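Local coordinates for protein TRAP dicarboxylate transporter-DctP subunit (Marinobacter aquaeolei, PDB 4PFI) that probably binds an organic acid, perhaps a dicarboxylate, in the periplasm and delivers it to the membrane components of a TRAP transporter, at residues 116-121 against 307-312; 112-117 against 244-249; 126-131 against 277-282. All coordinates share one frame; numbering follows the deposited sequence.

Interaction 1: residues 116-121 against 307-312; sequences LHFLLP and DERAAF
Phe-118, in the loop between helices 101-104 and 124-132, inserts its ring against one side of helix 306-316, where it meets Arg-309 and Phe-312. The apolar part of the contact is made with Phe-312 through its CB rather than its ring: Phe-118 CE2 lies 3.5 Å from Phe-312 CB. The ring of Phe-312 leads away from the loop and meets Tyr-194 and Trp-162 edge-to-face.

The polar atoms that touch the Phe-118 ring do so by van der Waals contact. The backbone O of Arg-309 sits over one face, 3.7 Å from Phe-118 CZ. At the ring edge, near its plane, Arg-309 NH2 approaches Phe-118 CE1 to 3.8 Å, with the guanidinium and ring planes 62° apart. A bend at chi3 (70°) brings the guanidinium to the edge of the phenyl ring. There its NE and NH2 donate to the carbonyls of Ala-240 and Arg-241, while NH1 forms salt bridges with Glu-122 and Glu-306; these partners beyond the ring probably balance the buried charge and hold the guanidinium in place.

Phe-118 is itself tied by backbone hydrogen bonding to Ala-242. This is a buried aromatic contact between a connecting loop and helix 306-316, the last but one helix of the DctP-type solute-binding fold.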
loop_
_atom_site.group_PDB
_atom_site.type_symbol
_atom_site.label_atom_id
_atom_site.label_comp_id
_atom_site.label_asym_id
_atom_site.label_seq_id
_atom_site.Cartn_x
_atom_site.Cartn_y
_atom_site.Cartn_z
ATOM N N LEU A 116 -1.299 -0.119 -10.297
ATOM C CA LEU A 116 -1.654 0.455 -11.611
ATOM C C LEU A 116 -2.098 1.917 -11.476
ATOM O O LEU A 116 -2.883 2.260 -10.590
ATOM C CB LEU A 116 -2.759 -0.366 -12.292
ATOM C CG LEU A 116 -2.304 -1.726 -12.846
ATOM C CD1 LEU A 116 -3.495 -2.527 -13.295
ATOM C CD2 LEU A 116 -1.306 -1.557 -13.999
ATOM N N HIS A 117 -1.610 2.793 -12.342
ATOM C CA HIS A 117 -1.942 4.212 -12.202
ATOM C C HIS A 117 -3.339 4.513 -12.776
ATOM O O HIS A 117 -3.700 3.959 -13.812
ATOM C CB HIS A 117 -0.878 5.080 -12.886
ATOM C CG HIS A 117 0.463 5.038 -12.210
ATOM N ND1 HIS A 117 1.511 5.829 -12.584
ATOM C CD2 HIS A 117 0.907 4.276 -11.173
ATOM C CE1 HIS A 117 2.558 5.566 -11.812
ATOM N NE2 HIS A 117 2.217 4.629 -10.963
ATOM N N PHE A 118 -4.099 5.383 -12.102
ATOM C CA PHE A 118 -5.377 5.910 -12.605
ATOM C C PHE A 118 -6.442 4.833 -12.811
ATOM O O PHE A 118 -7.295 4.970 -13.666
ATOM C CB PHE A 118 -5.146 6.702 -13.896
ATOM C CG PHE A 118 -4.115 7.791 -13.738
ATOM C CD1 PHE A 118 -4.398 8.924 -12.985
ATOM C CD2 PHE A 118 -2.851 7.669 -14.303
ATOM C CE1 PHE A 118 -3.448 9.909 -12.794
ATOM C CE2 PHE A 118 -1.898 8.668 -14.119
ATOM C CZ PHE A 118 -2.204 9.786 -13.358
ATOM N N LEU A 119 -6.410 3.776 -12.007
ATOM C CA LEU A 119 -7.311 2.655 -12.208
ATOM C C LEU A 119 -8.454 2.707 -11.205
ATOM O O LEU A 119 -9.614 2.884 -11.580
ATOM C CB LEU A 119 -6.566 1.329 -12.065
ATOM C CG LEU A 119 -7.451 0.088 -12.252
ATOM C CD1 LEU A 119 -7.547 -0.271 -13.724
ATOM C CD2 LEU A 119 -6.911 -1.072 -11.444
ATOM N N LEU A 120 -8.126 2.528 -9.930
ATOM C CA LEU A 120 -9.109 2.651 -8.870
ATOM C C LEU A 120 -9.699 4.059 -8.894
ATOM O O LEU A 120 -9.033 5.000 -9.308
ATOM C CB LEU A 120 -8.456 2.403 -7.526
ATOM C CG LEU A 120 -8.259 0.960 -7.089
ATOM C CD1 LEU A 120 -7.698 0.076 -8.206
ATOM C CD2 LEU A 120 -7.338 0.960 -5.868
ATOM N N PRO A 121 -10.960 4.206 -8.462
ATOM C CA PRO A 121 -11.607 5.526 -8.463
ATOM C C PRO A 121 -10.858 6.550 -7.575
ATOM O O PRO A 121 -10.414 6.198 -6.481
ATOM C CB PRO A 121 -13.007 5.230 -7.917
ATOM C CG PRO A 121 -12.909 3.911 -7.249
ATOM C CD PRO A 121 -11.852 3.148 -7.960
ATOM N N ASP A 307 -5.635 18.203 -16.643
ATOM C CA ASP A 307 -5.007 18.000 -17.945
ATOM C C ASP A 307 -3.699 17.216 -17.828
ATOM O O ASP A 307 -3.435 16.308 -18.609
ATOM C CB ASP A 307 -4.731 19.340 -18.626
ATOM C CG ASP A 307 -5.979 19.960 -19.219
ATOM O OD1 ASP A 307 -7.078 19.394 -19.017
ATOM O OD2 ASP A 307 -5.863 21.026 -19.871
ATOM N N GLU A 308 -2.876 17.577 -16.856
ATOM C CA GLU A 308 -1.591 16.913 -16.677
ATOM C C GLU A 308 -1.820 15.462 -16.253
ATOM O O GLU A 308 -1.134 14.560 -16.715
ATOM C CB GLU A 308 -0.715 17.684 -15.673
ATOM C CG GLU A 308 -0.156 18.992 -16.220
ATOM C CD GLU A 308 0.428 19.927 -15.135
ATOM O OE1 GLU A 308 0.035 19.850 -13.945
ATOM O OE2 GLU A 308 1.301 20.754 -15.475
ATOM N N ARG A 309 -2.805 15.233 -15.394
ATOM C CA ARG A 309 -3.110 13.883 -14.956
ATOM C C ARG A 309 -3.578 13.048 -16.135
ATOM O O ARG A 309 -3.186 11.890 -16.288
ATOM C CB ARG A 309 -4.167 13.899 -13.858
ATOM C CG ARG A 309 -3.639 14.566 -12.602
ATOM C CD ARG A 309 -4.626 14.569 -11.443
ATOM N NE ARG A 309 -4.821 13.227 -10.899
ATOM C CZ ARG A 309 -5.966 12.562 -10.933
ATOM N NH1 ARG A 309 -7.050 13.108 -11.477
ATOM N NH2 ARG A 309 -6.031 11.349 -10.410
ATOM N N ALA A 310 -4.424 13.657 -16.964
ATOM C CA ALA A 310 -5.012 12.984 -18.111
ATOM C C ALA A 310 -3.907 12.530 -19.057
ATOM O O ALA A 310 -3.995 11.456 -19.633
ATOM C CB ALA A 310 -5.984 13.897 -18.820
ATOM N N ALA A 311 -2.856 13.331 -19.185
ATOM C CA ALA A 311 -1.737 12.970 -20.041
ATOM C C ALA A 311 -0.974 11.729 -19.508
ATOM O O ALA A 311 -0.518 10.880 -20.285
ATOM C CB ALA A 311 -0.788 14.172 -20.232
ATOM N N PHE A 312 -0.846 11.624 -18.190
ATOM C CA PHE A 312 -0.162 10.496 -17.576
ATOM C C PHE A 312 -1.028 9.262 -17.681
ATOM O O PHE A 312 -0.520 8.154 -17.829
ATOM C CB PHE A 312 0.150 10.767 -16.099
ATOM C CG PHE A 312 1.387 11.582 -15.865
ATOM C CD1 PHE A 312 2.642 11.040 -16.098
ATOM C CD2 PHE A 312 1.312 12.862 -15.338
ATOM C CE1 PHE A 312 3.789 11.782 -15.857
ATOM C CE2 PHE A 312 2.486 13.613 -15.093
ATOM C CZ PHE A 312 3.709 13.073 -15.355
#

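Interaction 2: residues 112-117 against 244-249; sequences GLFNLH and RFIASV
Phe-114 and Ile-246 bring a 3-10 turn (112-115) up to strand 244-252, with their CA atoms 6.5 Å apart, the nearest such pair between the segments. Both side chains set out toward the opposite segment, and they meet at about a right angle.

Ile-246 lays its branch point and both gamma carbons against one face of the Phe-114 ring. Its CG2 stands over the ring centre, 4.0 Å from the centroid and 11° off the normal, a CH-pi contact with the methyl carbon almost on the ring normal. The other branch reaches the ring's near side, where Ile-246 CG1 is 3.8 Å from Phe-114 CD1. With CG2 anti to the backbone N and CG1 anti to the carbonyl carbon (chi1 -55°), the isoleucine sets both branches against the aromatic group. The Phe-114 ring also meets that of Phe-154, on strand 149-164, with their planes at about 60°.

The polar link runs through the backbone. A water donates to Phe-114 O at 2.7 Å and accepts from Arg-244 N at 3.0 Å, bridging the turn to the start of the strand. Phe-114 O and Arg-244 O themselves come within 3.5 Å. The arginine's side chain leads away from the turn: its NH2 donates to the carbonyl of Glu-122, and it makes a cation-pi contact with Trp-159.

The contact thus divides by chemistry. Dispersion and the CH-pi interaction hold the buried hydrocarbon surfaces together, while one water supplies the hydrogen bonding between two main-chain groups that do not pair directly; the 3-10 segment packs beside the strand through side chains and this bridging water.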
loop_
_atom_site.group_PDB
_atom_site.type_symbol
_atom_site.label_atom_id
_atom_site.label_comp_id
_atom_site.label_asym_id
_atom_site.label_seq_id
_atom_site.Cartn_x
_atom_site.Cartn_y
_atom_site.Cartn_z
ATOM N N GLY A 112 -0.812 -6.670 -7.892
ATOM C CA GLY A 112 -0.292 -5.657 -8.793
ATOM C C GLY A 112 -1.362 -4.662 -9.229
ATOM O O GLY A 112 -1.065 -3.532 -9.581
ATOM N N LEU A 113 -2.615 -5.096 -9.229
ATOM C CA LEU A 113 -3.724 -4.205 -9.515
ATOM C C LEU A 113 -3.586 -2.876 -8.758
ATOM O O LEU A 113 -3.899 -1.828 -9.297
ATOM C CB LEU A 113 -5.038 -4.883 -9.113
ATOM C CG LEU A 113 -6.332 -4.093 -9.327
ATOM C CD1 LEU A 113 -6.810 -4.221 -10.774
ATOM C CD2 LEU A 113 -7.433 -4.571 -8.328
ATOM N N PHE A 114 -3.114 -2.937 -7.515
ATOM C CA PHE A 114 -3.047 -1.769 -6.638
ATOM C C PHE A 114 -1.894 -0.825 -6.924
ATOM O O PHE A 114 -1.837 0.260 -6.344
ATOM C CB PHE A 114 -2.986 -2.212 -5.164
ATOM C CG PHE A 114 -4.198 -2.947 -4.726
ATOM C CD1 PHE A 114 -5.436 -2.322 -4.761
ATOM C CD2 PHE A 114 -4.117 -4.280 -4.339
ATOM C CE1 PHE A 114 -6.589 -3.016 -4.380
ATOM C CE2 PHE A 114 -5.259 -4.973 -3.951
ATOM C CZ PHE A 114 -6.507 -4.333 -3.975
ATOM N N ASN A 115 -0.974 -1.228 -7.792
ATOM C CA ASN A 115 0.081 -0.321 -8.253
ATOM C C ASN A 115 -0.183 0.243 -9.663
ATOM O O ASN A 115 0.640 0.990 -10.177
ATOM C CB ASN A 115 1.460 -0.988 -8.233
ATOM C CG ASN A 115 1.829 -1.606 -6.885
ATOM O OD1 ASN A 115 2.456 -2.671 -6.843
ATOM N ND2 ASN A 115 1.460 -0.953 -5.789
ATOM N N LEU A 116 -1.299 -0.119 -10.297
ATOM C CA LEU A 116 -1.654 0.455 -11.611
ATOM C C LEU A 116 -2.098 1.917 -11.476
ATOM O O LEU A 116 -2.883 2.260 -10.590
ATOM C CB LEU A 116 -2.759 -0.366 -12.292
ATOM C CG LEU A 116 -2.304 -1.726 -12.846
ATOM C CD1 LEU A 116 -3.495 -2.527 -13.295
ATOM C CD2 LEU A 116 -1.306 -1.557 -13.999
ATOM N N HIS A 117 -1.610 2.793 -12.342
ATOM C CA HIS A 117 -1.942 4.212 -12.202
ATOM C C HIS A 117 -3.339 4.513 -12.776
ATOM O O HIS A 117 -3.700 3.959 -13.812
ATOM C CB HIS A 117 -0.878 5.080 -12.886
ATOM C CG HIS A 117 0.463 5.038 -12.210
ATOM N ND1 HIS A 117 1.511 5.829 -12.584
ATOM C CD2 HIS A 117 0.907 4.276 -11.173
ATOM C CE1 HIS A 117 2.558 5.566 -11.812
ATOM N NE2 HIS A 117 2.217 4.629 -10.963
ATOM N N ARG A 244 -2.851 4.653 -4.897
ATOM C CA ARG A 244 -2.776 4.639 -3.456
ATOM C C ARG A 244 -1.933 3.478 -2.934
ATOM O O ARG A 244 -1.809 2.441 -3.576
ATOM C CB ARG A 244 -4.174 4.493 -2.899
ATOM C CG ARG A 244 -5.033 5.743 -2.987
ATOM C CD ARG A 244 -6.381 5.430 -2.384
ATOM N NE ARG A 244 -7.325 6.539 -2.439
ATOM C CZ ARG A 244 -8.172 6.746 -3.433
ATOM N NH1 ARG A 244 -8.190 5.934 -4.484
ATOM N NH2 ARG A 244 -9.008 7.768 -3.385
ATOM N N PHE A 245 -1.365 3.655 -1.752
ATOM C CA PHE A 245 -0.768 2.544 -1.020
ATOM C C PHE A 245 -1.897 1.758 -0.398
ATOM O O PHE A 245 -2.602 2.277 0.452
ATOM C CB PHE A 245 0.043 3.061 0.155
ATOM C CG PHE A 245 1.389 2.441 0.325
ATOM C CD1 PHE A 245 2.118 1.969 -0.765
ATOM C CD2 PHE A 245 2.001 2.445 1.587
ATOM C CE1 PHE A 245 3.424 1.460 -0.596
ATOM C CE2 PHE A 245 3.315 1.942 1.768
ATOM C CZ PHE A 245 4.023 1.450 0.676
ATOM N N ILE A 246 -2.042 0.500 -0.793
ATOM C CA ILE A 246 -3.080 -0.366 -0.262
ATOM C C ILE A 246 -2.414 -1.572 0.369
ATOM O O ILE A 246 -1.744 -2.335 -0.333
ATOM C CB ILE A 246 -3.964 -0.883 -1.393
ATOM C CG1 ILE A 246 -4.541 0.288 -2.203
ATOM C CG2 ILE A 246 -5.081 -1.782 -0.834
ATOM C CD1 ILE A 246 -5.476 1.180 -1.401
ATOM N N ALA A 247 -2.585 -1.766 1.676
ATOM C CA ALA A 247 -1.998 -2.916 2.364
ATOM C C ALA A 247 -3.071 -3.984 2.631
ATOM O O ALA A 247 -4.230 -3.644 2.862
ATOM C CB ALA A 247 -1.373 -2.475 3.663
ATOM N N SER A 248 -2.679 -5.263 2.592
ATOM C CA SER A 248 -3.572 -6.392 2.890
ATOM C C SER A 248 -3.496 -6.760 4.352
ATOM O O SER A 248 -2.409 -6.741 4.934
ATOM C CB SER A 248 -3.123 -7.655 2.133
ATOM O OG SER A 248 -3.692 -7.761 0.856
ATOM N N VAL A 249 -4.622 -7.146 4.943
ATOM C CA VAL A 249 -4.575 -7.845 6.229
ATOM C C VAL A 249 -4.800 -9.331 5.973
ATOM O O VAL A 249 -5.826 -9.727 5.430
ATOM C CB VAL A 249 -5.624 -7.319 7.247
ATOM C CG1 VAL A 249 -5.598 -8.169 8.533
ATOM C CG2 VAL A 249 -5.391 -5.846 7.568
HETATM O O HOH W 1 -3.839 2.079 -5.952
#

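Interaction 3: residues 126-131 against 277-282; sequences PARRLL and EAWTLQ
Trp-279 projects from the long helix 263-296 toward helix 124-132, and its indole is met by three residues of that helix in different ways. Arg-128 comes over one face with the aliphatic part of its chain. Its CB is 4.2 Å from the centroid of the five-membered ring of Trp-279, 27° off the normal, a CH-pi contact displaced toward the rim, and Arg-128 CG approaches Trp-279 NE1 to 3.4 Å. The first torsion swings the arginine chain away from its own backbone N, which brings CB and CG to the pyrrole part of the indole. A later bend turns the guanidinium almost perpendicular to the indole, its plane 82° away, and places it between Glu-132 and Glu-125, with which it forms salt bridges.

Leu-131 takes the edge: its CD1 lies 3.7 Å from Trp-279 CZ2, close to the ring plane. Ala-127 CB comes obliquely to Trp-279 CH2, 4.0 Å away.

The two helical segments run at 132° with their axes 11.7 Å apart at closest approach, a wide separation that the indole spans. Apolar and CH-pi packing therefore carries the contact, whereas the arginine's charge is probably balanced along its own helix by glutamates on either side of it in sequence.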
loop_
_atom_site.group_PDB
_atom_site.type_symbol
_atom_site.label_atom_id
_atom_site.label_comp_id
_atom_site.label_asym_id
_atom_site.label_seq_id
_atom_site.Cartn_x
_atom_site.Cartn_y
_atom_site.Cartn_z
ATOM N N PRO A 126 -16.429 6.113 -3.635
ATOM C CA PRO A 126 -16.402 4.985 -4.574
ATOM C C PRO A 126 -15.223 4.039 -4.258
ATOM O O PRO A 126 -15.407 2.833 -4.226
ATOM C CB PRO A 126 -16.208 5.657 -5.940
ATOM C CG PRO A 126 -16.506 7.099 -5.744
ATOM C CD PRO A 126 -16.310 7.416 -4.298
ATOM N N ALA A 127 -14.037 4.591 -4.004
ATOM C CA ALA A 127 -12.837 3.783 -3.750
ATOM C C ALA A 127 -13.017 2.925 -2.497
ATOM O O ALA A 127 -12.676 1.736 -2.479
ATOM C CB ALA A 127 -11.631 4.677 -3.602
ATOM N N ARG A 128 -13.567 3.529 -1.451
ATOM C CA ARG A 128 -13.888 2.800 -0.239
ATOM C C ARG A 128 -14.897 1.679 -0.545
ATOM O O ARG A 128 -14.691 0.532 -0.152
ATOM C CB ARG A 128 -14.471 3.751 0.814
ATOM C CG ARG A 128 -14.515 3.159 2.209
ATOM C CD ARG A 128 -14.987 4.181 3.227
ATOM N NE ARG A 128 -16.358 4.607 2.983
ATOM C CZ ARG A 128 -17.434 3.944 3.398
ATOM N NH1 ARG A 128 -18.650 4.414 3.127
ATOM N NH2 ARG A 128 -17.301 2.818 4.079
ATOM N N ARG A 129 -15.973 2.014 -1.256
ATOM C CA ARG A 129 -17.012 1.033 -1.592
ATOM C C ARG A 129 -16.405 -0.192 -2.257
ATOM O O ARG A 129 -16.766 -1.323 -1.940
ATOM C CB ARG A 129 -18.061 1.630 -2.543
ATOM C CG ARG A 129 -19.179 2.404 -1.859
ATOM C CD ARG A 129 -20.359 2.720 -2.818
ATOM N NE ARG A 129 -20.134 3.935 -3.619
ATOM C CZ ARG A 129 -20.065 3.992 -4.955
ATOM N NH1 ARG A 129 -20.214 2.897 -5.697
ATOM N NH2 ARG A 129 -19.851 5.166 -5.558
ATOM N N LEU A 130 -15.504 0.046 -3.202
ATOM C CA LEU A 130 -14.876 -1.029 -3.963
ATOM C C LEU A 130 -14.080 -1.973 -3.066
ATOM O O LEU A 130 -14.304 -3.186 -3.075
ATOM C CB LEU A 130 -13.952 -0.441 -5.025
ATOM C CG LEU A 130 -13.318 -1.456 -5.968
ATOM C CD1 LEU A 130 -14.402 -2.113 -6.884
ATOM C CD2 LEU A 130 -12.181 -0.778 -6.757
ATOM N N LEU A 131 -13.162 -1.413 -2.280
ATOM C CA LEU A 131 -12.298 -2.215 -1.408
ATOM C C LEU A 131 -13.102 -3.018 -0.383
ATOM O O LEU A 131 -12.631 -4.040 0.107
ATOM C CB LEU A 131 -11.284 -1.329 -0.671
ATOM C CG LEU A 131 -10.182 -0.641 -1.496
ATOM C CD1 LEU A 131 -9.396 0.305 -0.607
ATOM C CD2 LEU A 131 -9.217 -1.612 -2.179
ATOM N N GLU A 277 -12.649 4.022 9.355
ATOM C CA GLU A 277 -11.754 4.781 10.221
ATOM C C GLU A 277 -10.355 4.843 9.599
ATOM O O GLU A 277 -9.634 5.812 9.772
ATOM C CB GLU A 277 -11.703 4.123 11.604
ATOM C CG GLU A 277 -10.626 4.666 12.534
ATOM C CD GLU A 277 -11.060 5.900 13.318
ATOM O OE1 GLU A 277 -12.257 6.276 13.251
ATOM O OE2 GLU A 277 -10.196 6.490 14.013
ATOM N N ALA A 278 -9.974 3.799 8.872
ATOM C CA ALA A 278 -8.667 3.769 8.234
ATOM C C ALA A 278 -8.548 4.893 7.198
ATOM O O ALA A 278 -7.500 5.485 7.065
ATOM C CB ALA A 278 -8.421 2.421 7.581
ATOM N N TRP A 279 -9.623 5.174 6.469
ATOM C CA TRP A 279 -9.590 6.252 5.500
ATOM C C TRP A 279 -9.345 7.571 6.207
ATOM O O TRP A 279 -8.668 8.449 5.686
ATOM C CB TRP A 279 -10.863 6.301 4.673
ATOM C CG TRP A 279 -10.851 5.220 3.650
ATOM C CD1 TRP A 279 -11.347 3.943 3.791
ATOM C CD2 TRP A 279 -10.311 5.293 2.327
ATOM N NE1 TRP A 279 -11.133 3.231 2.641
ATOM C CE2 TRP A 279 -10.503 4.033 1.727
ATOM C CE3 TRP A 279 -9.690 6.301 1.588
ATOM C CZ2 TRP A 279 -10.103 3.756 0.423
ATOM C CZ3 TRP A 279 -9.278 6.018 0.288
ATOM C CH2 TRP A 279 -9.489 4.762 -0.279
ATOM N N THR A 280 -9.848 7.681 7.426
ATOM C CA THR A 280 -9.705 8.918 8.169
ATOM C C THR A 280 -8.344 9.014 8.851
ATOM O O THR A 280 -7.773 10.085 8.930
ATOM C CB THR A 280 -10.821 9.072 9.206
ATOM O OG1 THR A 280 -12.085 9.169 8.526
ATOM C CG2 THR A 280 -10.582 10.325 10.076
ATOM N N LEU A 281 -7.823 7.897 9.339
ATOM C CA LEU A 281 -6.519 7.896 9.986
ATOM C C LEU A 281 -5.443 8.269 8.983
ATOM O O LEU A 281 -4.527 9.036 9.291
ATOM C CB LEU A 281 -6.206 6.513 10.537
ATOM C CG LEU A 281 -6.909 6.150 11.846
ATOM C CD1 LEU A 281 -6.829 4.646 12.086
ATOM C CD2 LEU A 281 -6.290 6.928 13.014
ATOM N N GLN A 282 -5.545 7.754 7.767
ATOM C CA GLN A 282 -4.456 7.984 6.843
ATOM C C GLN A 282 -4.514 9.411 6.314
ATOM O O GLN A 282 -3.472 10.037 6.165
ATOM C CB GLN A 282 -4.389 6.937 5.713
ATOM C CG GLN A 282 -5.559 6.938 4.770
ATOM C CD GLN A 282 -5.505 8.094 3.811
ATOM O OE1 GLN A 282 -4.491 8.778 3.707
ATOM N NE2 GLN A 282 -6.600 8.338 3.120
#

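In the fold
The segments of interactions 1 and 2 overlap at Leu-116 and His-117, but the contacts are made by Phe-118 and Phe-114, on either side of them in sequence; their centres are about 15 Å apart. Arg-244 joins all three regions: its NH1 probably hydrogen-bonds to Pro-121 O at 3.0 Å and packs on Ala-127, while its NE lies 3.4 Å from Trp-279 CZ3. Interaction 3 is about 13 Å, centre to centre, from interaction 2, and Leu-131 CD2 touches Phe-114 CE1 at 3.7 Å. Pro-121 also packs on Pro-126 and Leu-130. The bound sodium ion, at Gln-234, Asn-235 and Gly-298, involves none of these segments, and the structure is an open form without substrate.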